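Local coordinates for long form salivary protein D7L (Phlebotomus duboscqi, PDB 6MT7) that binds and sequesters cysteinyl leukotrienes and a thromboxane A2 analogue, helping female sand flies to feed on blood and inhibiting thromboxane-dependent platelet aggregation, at residues Tyr56-Ile68 / Ile83-Ile97. Residues are numbered along the deposited sequence; the frame is centred on the assembly and turned at random.
Sequences YNEQNKSLRVDRI and INTISGPTDGTCKDI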
loop_
_atom_site.group_PDB
_atom_site.type_symbol
_atom_site.label_atom_id
_atom_site.label_comp_id
_atom_site.label_asym_id
_atom_site.label_seq_id
_atom_site.Cartn_x
_atom_site.Cartn_y
_atom_site.Cartn_z
ATOM N N TYR A 56 -10.281 2.230 1.134
ATOM C CA TYR A 56 -11.391 2.089 0.198
ATOM C C TYR A 56 -12.062 0.752 0.449
ATOM O O TYR A 56 -11.418 -0.300 0.366
ATOM C CB TYR A 56 -10.921 2.198 -1.255
ATOM C CG TYR A 56 -12.041 2.070 -2.268
ATOM C CD1 TYR A 56 -13.050 3.027 -2.353
ATOM C CD2 TYR A 56 -12.081 0.998 -3.151
ATOM C CE1 TYR A 56 -14.083 2.911 -3.286
ATOM C CE2 TYR A 56 -13.108 0.881 -4.099
ATOM C CZ TYR A 56 -14.097 1.838 -4.158
ATOM O OH TYR A 56 -15.102 1.719 -5.097
ATOM N N ASN A 57 -13.352 0.795 0.773
ATOM C CA ASN A 57 -14.118 -0.406 1.070
ATOM C C ASN A 57 -14.669 -0.923 -0.252
ATOM O O ASN A 57 -15.568 -0.316 -0.835
ATOM C CB ASN A 57 -15.217 -0.079 2.078
ATOM C CG ASN A 57 -16.099 -1.266 2.414
ATOM O OD1 ASN A 57 -16.192 -2.229 1.661
ATOM N ND2 ASN A 57 -16.774 -1.185 3.565
ATOM N N GLU A 58 -14.113 -2.038 -0.735
ATOM C CA GLU A 58 -14.525 -2.555 -2.036
ATOM C C GLU A 58 -15.933 -3.132 -2.007
ATOM O O GLU A 58 -16.592 -3.174 -3.052
ATOM C CB GLU A 58 -13.529 -3.612 -2.523
ATOM C CG GLU A 58 -12.141 -3.053 -2.817
ATOM C CD GLU A 58 -11.153 -4.118 -3.277
ATOM O OE1 GLU A 58 -10.590 -4.823 -2.413
ATOM O OE2 GLU A 58 -10.933 -4.238 -4.502
ATOM N N GLN A 59 -16.417 -3.547 -0.837
ATOM C CA GLN A 59 -17.752 -4.137 -0.762
ATOM C C GLN A 59 -18.841 -3.078 -0.935
ATOM O O GLN A 59 -19.797 -3.280 -1.697
ATOM C CB GLN A 59 -17.914 -4.885 0.561
ATOM C CG GLN A 59 -19.114 -5.825 0.605
ATOM C CD GLN A 59 -20.338 -5.197 1.263
ATOM O OE1 GLN A 59 -20.214 -4.340 2.142
ATOM N NE2 GLN A 59 -21.527 -5.624 0.838
ATOM N N ASN A 60 -18.723 -1.941 -0.248
ATOM C CA ASN A 60 -19.726 -0.887 -0.376
ATOM C C ASN A 60 -19.283 0.262 -1.284
ATOM O O ASN A 60 -20.020 1.252 -1.420
ATOM C CB ASN A 60 -20.152 -0.369 1.018
ATOM C CG ASN A 60 -19.094 0.476 1.706
ATOM O OD1 ASN A 60 -18.030 0.723 1.156
ATOM N ND2 ASN A 60 -19.394 0.929 2.931
ATOM N N LYS A 61 -18.111 0.135 -1.923
ATOM C CA LYS A 61 -17.597 1.114 -2.888
ATOM C C LYS A 61 -17.503 2.511 -2.285
ATOM O O LYS A 61 -17.754 3.510 -2.961
ATOM C CB LYS A 61 -18.439 1.144 -4.165
ATOM C CG LYS A 61 -18.402 -0.152 -4.951
ATOM C CD LYS A 61 -19.176 -0.016 -6.252
ATOM C CE LYS A 61 -19.184 -1.327 -7.023
ATOM N NZ LYS A 61 -19.407 -1.091 -8.478
ATOM N N SER A 62 -17.128 2.580 -1.006
ATOM C CA SER A 62 -17.071 3.839 -0.277
ATOM C C SER A 62 -15.729 3.967 0.424
ATOM O O SER A 62 -15.083 2.971 0.743
ATOM C CB SER A 62 -18.187 3.931 0.766
ATOM O OG SER A 62 -19.441 3.674 0.164
ATOM N N LEU A 63 -15.319 5.205 0.662
ATOM C CA LEU A 63 -14.132 5.429 1.471
ATOM C C LEU A 63 -14.407 5.089 2.930
ATOM O O LEU A 63 -15.520 5.266 3.438
ATOM C CB LEU A 63 -13.677 6.880 1.360
ATOM C CG LEU A 63 -13.163 7.237 -0.029
ATOM C CD1 LEU A 63 -12.903 8.709 -0.056
ATOM C CD2 LEU A 63 -11.897 6.445 -0.357
ATOM N N ARG A 64 -13.370 4.582 3.598
ATOM C CA ARG A 64 -13.406 4.264 5.027
ATOM C C ARG A 64 -13.186 5.558 5.799
ATOM O O ARG A 64 -12.111 5.834 6.338
ATOM C CB ARG A 64 -12.359 3.215 5.369
ATOM C CG ARG A 64 -12.566 1.887 4.648
ATOM C CD ARG A 64 -11.742 0.781 5.307
ATOM N NE ARG A 64 -11.849 -0.477 4.570
ATOM C CZ ARG A 64 -12.846 -1.342 4.710
ATOM N NH1 ARG A 64 -13.830 -1.084 5.562
ATOM N NH2 ARG A 64 -12.864 -2.467 3.993
ATOM N N VAL A 65 -14.243 6.370 5.836
ATOM C CA VAL A 65 -14.173 7.678 6.476
ATOM C C VAL A 65 -13.797 7.542 7.949
ATOM O O VAL A 65 -13.047 8.364 8.487
ATOM C CB VAL A 65 -15.508 8.419 6.271
ATOM C CG1 VAL A 65 -15.591 9.668 7.129
ATOM C CG2 VAL A 65 -15.649 8.784 4.796
ATOM N N ASP A 66 -14.283 6.485 8.616
ATOM C CA ASP A 66 -13.898 6.279 10.009
ATOM C C ASP A 66 -12.385 6.151 10.146
ATOM O O ASP A 66 -11.783 6.727 11.061
ATOM C CB ASP A 66 -14.608 5.048 10.588
ATOM C CG ASP A 66 -14.253 3.750 9.859
ATOM O OD1 ASP A 66 -14.229 3.741 8.613
ATOM O OD2 ASP A 66 -14.020 2.730 10.546
ATOM N N ARG A 67 -11.747 5.424 9.229
ATOM C CA ARG A 67 -10.311 5.202 9.340
ATOM C C ARG A 67 -9.513 6.411 8.874
ATOM O O ARG A 67 -8.379 6.615 9.332
ATOM C CB ARG A 67 -9.907 3.958 8.536
ATOM C CG ARG A 67 -10.580 2.651 9.024
ATOM C CD ARG A 67 -10.374 2.423 10.515
ATOM N NE ARG A 67 -10.854 1.102 10.922
ATOM C CZ ARG A 67 -10.574 0.525 12.086
ATOM N NH1 ARG A 67 -9.820 1.141 12.980
ATOM N NH2 ARG A 67 -11.061 -0.683 12.354
ATOM N N ILE A 68 -10.070 7.198 7.953
ATOM C CA ILE A 68 -9.441 8.454 7.554
ATOM C C ILE A 68 -9.394 9.407 8.742
ATOM O O ILE A 68 -8.359 10.020 9.031
ATOM C CB ILE A 68 -10.190 9.074 6.359
ATOM C CG1 ILE A 68 -10.030 8.204 5.111
ATOM C CG2 ILE A 68 -9.682 10.494 6.082
ATOM C CD1 ILE A 68 -10.993 8.567 3.973
ATOM N N ILE A 83 -15.724 16.704 4.874
ATOM C CA ILE A 83 -15.755 15.245 4.949
ATOM C C ILE A 83 -17.019 14.701 4.292
ATOM O O ILE A 83 -17.020 13.586 3.761
ATOM C CB ILE A 83 -15.635 14.788 6.415
ATOM C CG1 ILE A 83 -14.317 15.268 7.016
ATOM C CG2 ILE A 83 -15.749 13.261 6.542
ATOM C CD1 ILE A 83 -13.125 14.769 6.297
ATOM N N ASN A 84 -18.110 15.474 4.303
ATOM C CA ASN A 84 -19.347 14.997 3.699
ATOM C C ASN A 84 -19.147 14.653 2.227
ATOM O O ASN A 84 -19.666 13.641 1.748
ATOM C CB ASN A 84 -20.454 16.038 3.871
ATOM C CG ASN A 84 -20.117 17.360 3.224
ATOM O OD1 ASN A 84 -18.964 17.794 3.230
ATOM N ND2 ASN A 84 -21.126 18.015 2.661
ATOM N N THR A 85 -18.359 15.456 1.504
ATOM C CA THR A 85 -18.174 15.211 0.074
ATOM C C THR A 85 -17.454 13.893 -0.183
ATOM O O THR A 85 -17.741 13.203 -1.168
ATOM C CB THR A 85 -17.397 16.363 -0.559
ATOM O OG1 THR A 85 -18.066 17.594 -0.274
ATOM C CG2 THR A 85 -17.282 16.181 -2.076
ATOM N N ILE A 86 -16.511 13.524 0.686
ATOM C CA ILE A 86 -15.784 12.277 0.459
ATOM C C ILE A 86 -16.544 11.053 0.939
ATOM O O ILE A 86 -16.134 9.926 0.626
ATOM C CB ILE A 86 -14.396 12.301 1.126
ATOM C CG1 ILE A 86 -14.502 12.076 2.637
ATOM C CG2 ILE A 86 -13.700 13.619 0.839
ATOM C CD1 ILE A 86 -13.126 11.877 3.272
ATOM N N SER A 87 -17.654 11.240 1.648
ATOM C CA SER A 87 -18.388 10.135 2.248
ATOM C C SER A 87 -19.503 9.639 1.334
ATOM O O SER A 87 -20.018 10.367 0.480
ATOM C CB SER A 87 -18.984 10.537 3.607
ATOM O OG SER A 87 -18.049 11.256 4.402
ATOM N N GLY A 88 -19.854 8.373 1.510
ATOM C CA GLY A 88 -20.953 7.788 0.777
ATOM C C GLY A 88 -20.506 6.981 -0.424
ATOM O O GLY A 88 -19.349 7.036 -0.854
ATOM N N PRO A 89 -21.432 6.225 -1.013
ATOM C CA PRO A 89 -21.044 5.290 -2.077
ATOM C C PRO A 89 -20.612 6.002 -3.351
ATOM O O PRO A 89 -21.171 7.028 -3.741
ATOM C CB PRO A 89 -22.316 4.463 -2.300
ATOM C CG PRO A 89 -23.422 5.364 -1.856
ATOM C CD PRO A 89 -22.869 6.148 -0.700
ATOM N N THR A 90 -19.577 5.460 -3.981
ATOM C CA THR A 90 -19.202 5.855 -5.330
ATOM C C THR A 90 -19.769 4.842 -6.317
ATOM O O THR A 90 -20.296 3.793 -5.936
ATOM C CB THR A 90 -17.679 5.946 -5.491
ATOM O OG1 THR A 90 -17.128 4.629 -5.624
ATOM C CG2 THR A 90 -17.046 6.638 -4.293
ATOM N N ASP A 91 -19.648 5.157 -7.601
ATOM C CA ASP A 91 -20.026 4.196 -8.624
ATOM C C ASP A 91 -18.879 3.267 -8.999
ATOM O O ASP A 91 -18.987 2.540 -9.983
ATOM C CB ASP A 91 -20.573 4.912 -9.865
ATOM C CG ASP A 91 -19.544 5.790 -10.556
ATOM O OD1 ASP A 91 -18.342 5.652 -10.269
ATOM O OD2 ASP A 91 -19.950 6.619 -11.406
ATOM N N GLY A 92 -17.773 3.302 -8.256
ATOM C CA GLY A 92 -16.666 2.402 -8.468
ATOM C C GLY A 92 -15.606 2.880 -9.445
ATOM O O GLY A 92 -14.504 2.326 -9.453
ATOM N N THR A 93 -15.910 3.874 -10.279
ATOM C CA THR A 93 -14.942 4.352 -11.256
ATOM C C THR A 93 -13.846 5.162 -10.577
ATOM O O THR A 93 -14.017 5.699 -9.477
ATOM C CB THR A 93 -15.607 5.226 -12.332
ATOM O OG1 THR A 93 -16.171 6.403 -11.734
ATOM C CG2 THR A 93 -16.713 4.457 -13.050
ATOM N N CYS A 94 -12.704 5.260 -11.259
ATOM C CA CYS A 94 -11.662 6.167 -10.791
ATOM C C CYS A 94 -12.148 7.606 -10.825
ATOM O O CYS A 94 -11.812 8.405 -9.948
ATOM C CB CYS A 94 -10.407 6.049 -11.650
ATOM S SG CYS A 94 -9.750 4.393 -11.992
ATOM N N LYS A 95 -12.901 7.967 -11.867
ATOM C CA LYS A 95 -13.373 9.339 -11.999
ATOM C C LYS A 95 -14.234 9.748 -10.809
ATOM O O LYS A 95 -14.071 10.851 -10.273
ATOM C CB LYS A 95 -14.143 9.494 -13.310
ATOM C CG LYS A 95 -14.943 10.778 -13.414
ATOM C CD LYS A 95 -14.094 11.925 -13.901
ATOM C CE LYS A 95 -14.950 12.947 -14.655
ATOM N NZ LYS A 95 -15.916 13.638 -13.744
ATOM N N ASP A 96 -15.146 8.872 -10.368
ATOM C CA ASP A 96 -16.027 9.237 -9.260
ATOM C C ASP A 96 -15.246 9.364 -7.957
ATOM O O ASP A 96 -15.484 10.284 -7.165
ATOM C CB ASP A 96 -17.144 8.203 -9.113
ATOM C CG ASP A 96 -18.363 8.748 -8.387
ATOM O OD1 ASP A 96 -18.647 9.958 -8.503
ATOM O OD2 ASP A 96 -19.052 7.951 -7.717
ATOM N N ILE A 97 -14.307 8.450 -7.716
ATOM C CA ILE A 97 -13.536 8.522 -6.479
ATOM C C ILE A 97 -12.655 9.765 -6.476
ATOM O O ILE A 97 -12.524 10.448 -5.452
ATOM C CB ILE A 97 -12.723 7.234 -6.297
ATOM C CG1 ILE A 97 -13.680 6.083 -5.990
ATOM C CG2 ILE A 97 -11.700 7.402 -5.185
ATOM C CD1 ILE A 97 -13.074 4.718 -6.174
HETATM O O HOH W 1 -16.912 7.458 -0.218
HETATM O O HOH W 2 -18.236 6.721 3.143
#
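Ile86 meets three side chains of 56-68. Its CD1 reaches CD1 of Ile68 tip to tip at 4.0 Å, its CG1 lies by CG2 of Val65, and its CB lies 4.1 Å from CD1 of Leu63. With CG1 between the backbone N and the carbonyl carbon (chi1 77°), the Ile86 chain is turned to Val65 and ends at Ile68. Val65 CG1 packs on Ile83 CG2 at 3.6 Å; its CG2 lies 3.5 Å from Ser87 OG. Trp50, a residue of the Triton fragment pocket, backs Leu63 and Ile68; Phe104 backs Ile83 and Ile86. Farther along, CD1 of Ile97 lies 3.6 Å from Tyr56 CE1, the two side chains crossing at about a right angle. In this PBP/GOBP-type domain, a small antiparallel hairpin with a G1 beta bulge, 56-63, and the start of helix 65-74 pack on the short, weakly bonded helical turn 83-86, the connection after it and the start of helix 94-106. Lys61 O, on the hairpin, accepts two bonds from Thr90, from opposite faces of its carbonyl plane: N at 2.9 Å, nearly straight at 167°, and OG1 at 3.0 Å. Thr90 OG1 also accepts from Gly92 N, which closes an ST turn. One water bridges Leu63 N to Ile86 O and Gly88 O. A second joins Leu63 O to Gly88 N.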